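Local atomic coordinates of uncharacterized protein Q7W7N7_BORPA (Bordetella parapertussis 12822, PDB entry 3CPK), a protein that is of unknown function and belongs to the DUF498/DUF598 family, in which it is classed as an Xcc1710-like domain protein. Residues V91-T96 with V140-L145. Numbering follows the deposited sequence.
Sequences VLLVGT and VVVALL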
loop_
_atom_site.group_PDB
_atom_site.type_symbol
_atom_site.label_atom_id
_atom_site.label_comp_id
_atom_site.label_asym_id
_atom_site.label_seq_id
_atom_site.Cartn_x
_atom_site.Cartn_y
_atom_site.Cartn_z
ATOM N N VAL A 91 -1.430 4.835 8.947
ATOM C CA VAL A 91 -2.262 4.801 7.754
ATOM C C VAL A 91 -1.957 3.635 6.817
ATOM O O VAL A 91 -0.794 3.278 6.618
ATOM C CB VAL A 91 -2.045 6.091 6.916
ATOM C CG1 VAL A 91 -3.186 6.289 5.930
ATOM C CG2 VAL A 91 -1.886 7.290 7.831
ATOM N N LEU A 92 -3.002 3.040 6.251
ATOM C CA LEU A 92 -2.817 1.992 5.264
ATOM C C LEU A 92 -3.293 2.601 3.956
ATOM O O LEU A 92 -4.483 2.854 3.764
ATOM C CB LEU A 92 -3.637 0.733 5.545
ATOM C CG LEU A 92 -3.666 -0.204 4.315
ATOM C CD1 LEU A 92 -2.242 -0.497 3.838
ATOM C CD2 LEU A 92 -4.390 -1.496 4.642
ATOM N N LEU A 93 -2.341 2.865 3.075
ATOM C CA LEU A 93 -2.628 3.426 1.770
ATOM C C LEU A 93 -2.955 2.272 0.844
ATOM O O LEU A 93 -2.273 1.248 0.857
ATOM C CB LEU A 93 -1.398 4.161 1.234
ATOM C CG LEU A 93 -1.153 5.642 1.524
ATOM C CD1 LEU A 93 -1.800 6.066 2.826
ATOM C CD2 LEU A 93 0.342 5.882 1.536
ATOM N N VAL A 94 -4.001 2.430 0.049
ATOM C CA VAL A 94 -4.372 1.389 -0.891
ATOM C C VAL A 94 -4.469 1.948 -2.314
ATOM O O VAL A 94 -5.303 2.817 -2.606
ATOM C CB VAL A 94 -5.703 0.733 -0.494
ATOM C CG1 VAL A 94 -6.017 -0.433 -1.446
ATOM C CG2 VAL A 94 -5.617 0.244 0.940
ATOM N N GLY A 95 -3.580 1.458 -3.179
ATOM C CA GLY A 95 -3.557 1.873 -4.573
ATOM C C GLY A 95 -4.440 0.936 -5.363
ATOM O O GLY A 95 -4.090 -0.212 -5.598
ATOM N N THR A 96 -5.600 1.432 -5.766
ATOM C CA THR A 96 -6.570 0.637 -6.500
ATOM C C THR A 96 -6.363 0.676 -8.002
ATOM O O THR A 96 -7.309 0.539 -8.783
ATOM C CB THR A 96 -8.003 1.092 -6.151
ATOM O OG1 THR A 96 -8.184 2.479 -6.491
ATOM C CG2 THR A 96 -8.234 0.915 -4.660
ATOM N N VAL A 140 3.593 4.079 8.216
ATOM C CA VAL A 140 2.735 3.817 7.074
ATOM C C VAL A 140 2.980 2.513 6.307
ATOM O O VAL A 140 4.115 2.073 6.166
ATOM C CB VAL A 140 2.879 4.990 6.078
ATOM C CG1 VAL A 140 4.309 5.020 5.533
ATOM C CG2 VAL A 140 1.858 4.867 4.949
ATOM N N VAL A 141 1.903 1.898 5.826
ATOM C CA VAL A 141 2.001 0.686 5.008
ATOM C C VAL A 141 1.280 1.035 3.715
ATOM O O VAL A 141 0.344 1.834 3.719
ATOM C CB VAL A 141 1.256 -0.548 5.606
ATOM C CG1 VAL A 141 1.384 -1.723 4.653
ATOM C CG2 VAL A 141 1.822 -0.927 6.949
ATOM N N VAL A 142 1.713 0.453 2.610
ATOM C CA VAL A 142 1.049 0.704 1.348
ATOM C C VAL A 142 0.820 -0.599 0.580
ATOM O O VAL A 142 1.669 -1.483 0.554
ATOM C CB VAL A 142 1.848 1.690 0.459
ATOM C CG1 VAL A 142 3.166 1.059 0.020
ATOM C CG2 VAL A 142 1.011 2.091 -0.754
ATOM N N ALA A 143 -0.362 -0.696 -0.018
ATOM C CA ALA A 143 -0.775 -1.836 -0.828
ATOM C C ALA A 143 -1.090 -1.233 -2.195
ATOM O O ALA A 143 -1.864 -0.280 -2.281
ATOM C CB ALA A 143 -2.014 -2.478 -0.232
ATOM N N LEU A 144 -0.498 -1.790 -3.251
ATOM C CA LEU A 144 -0.675 -1.275 -4.610
ATOM C C LEU A 144 -0.970 -2.307 -5.695
ATOM O O LEU A 144 -0.268 -3.318 -5.814
ATOM C CB LEU A 144 0.586 -0.535 -5.050
ATOM C CG LEU A 144 1.255 0.484 -4.130
ATOM C CD1 LEU A 144 2.757 0.471 -4.408
ATOM C CD2 LEU A 144 0.664 1.872 -4.335
ATOM N N LEU A 145 -1.994 -2.021 -6.498
ATOM C CA LEU A 145 -2.377 -2.848 -7.640
ATOM C C LEU A 145 -1.781 -2.041 -8.792
ATOM O O LEU A 145 -2.142 -0.893 -8.992
ATOM C CB LEU A 145 -3.904 -2.899 -7.783
ATOM C CG LEU A 145 -4.723 -3.499 -6.631
ATOM C CD1 LEU A 145 -6.142 -2.944 -6.674
ATOM C CD2 LEU A 145 -4.726 -5.030 -6.717
#
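Val91-Gly95 and Val140-Leu144 are neighbouring parallel strands at the buried heart of a mixed five-stranded sheet in an alpha/beta fold, their directions 14° apart. Two beta-alpha-beta crossovers connect them: the chain runs from 91-95 through helix 105-112 to edge strand 117-121, then through helix 123-135 back to 140-144 on the other side of 91-95, the second crossover spanning one strand. Register runs from Val91 beside Val140 to Gly95 beside Leu144. Five backbone hydrogen bonds join the segments in the parallel pattern, Leu93 and Gly95 each using N as donor and O as acceptor toward the residues either side of the register partner. Val141 N reaches Val91 O at 3.1 Å with a nearly straight N-H...O angle of 172°, and Ala143 O receives Gly95 N. Between these, Leu93 N bonds to Val141 O, and Leu93 O accepts Ala143 N while also taking a CA-H...O contact from Val142.

On the face lined by Val91, Leu93, Val140, Val142 and Leu144, helix 123-135 packs through Leu133, Tyr130 and Ala126. Here Leu93 bridges two valines: its CB lies 3.7 Å from Val142 CG2, and its CD2 touches Val140 CG2 at 3.9 Å. In both valines CG2, anti to the backbone N, is the branch that meets Leu93. The other face carries Leu92 and Val94, covered by Leu57 of helix 54-61. Leu92 CD1 reaches toward the neighbouring strand, 3.9 Å from Val141 CG1 and 3.5 Å from Val141 O. At the C-terminal end of the pair, Leu145 N bonds to Gly95 O, while the leucine's CD1 methyl rests 3.6 Å from Thr96 CA.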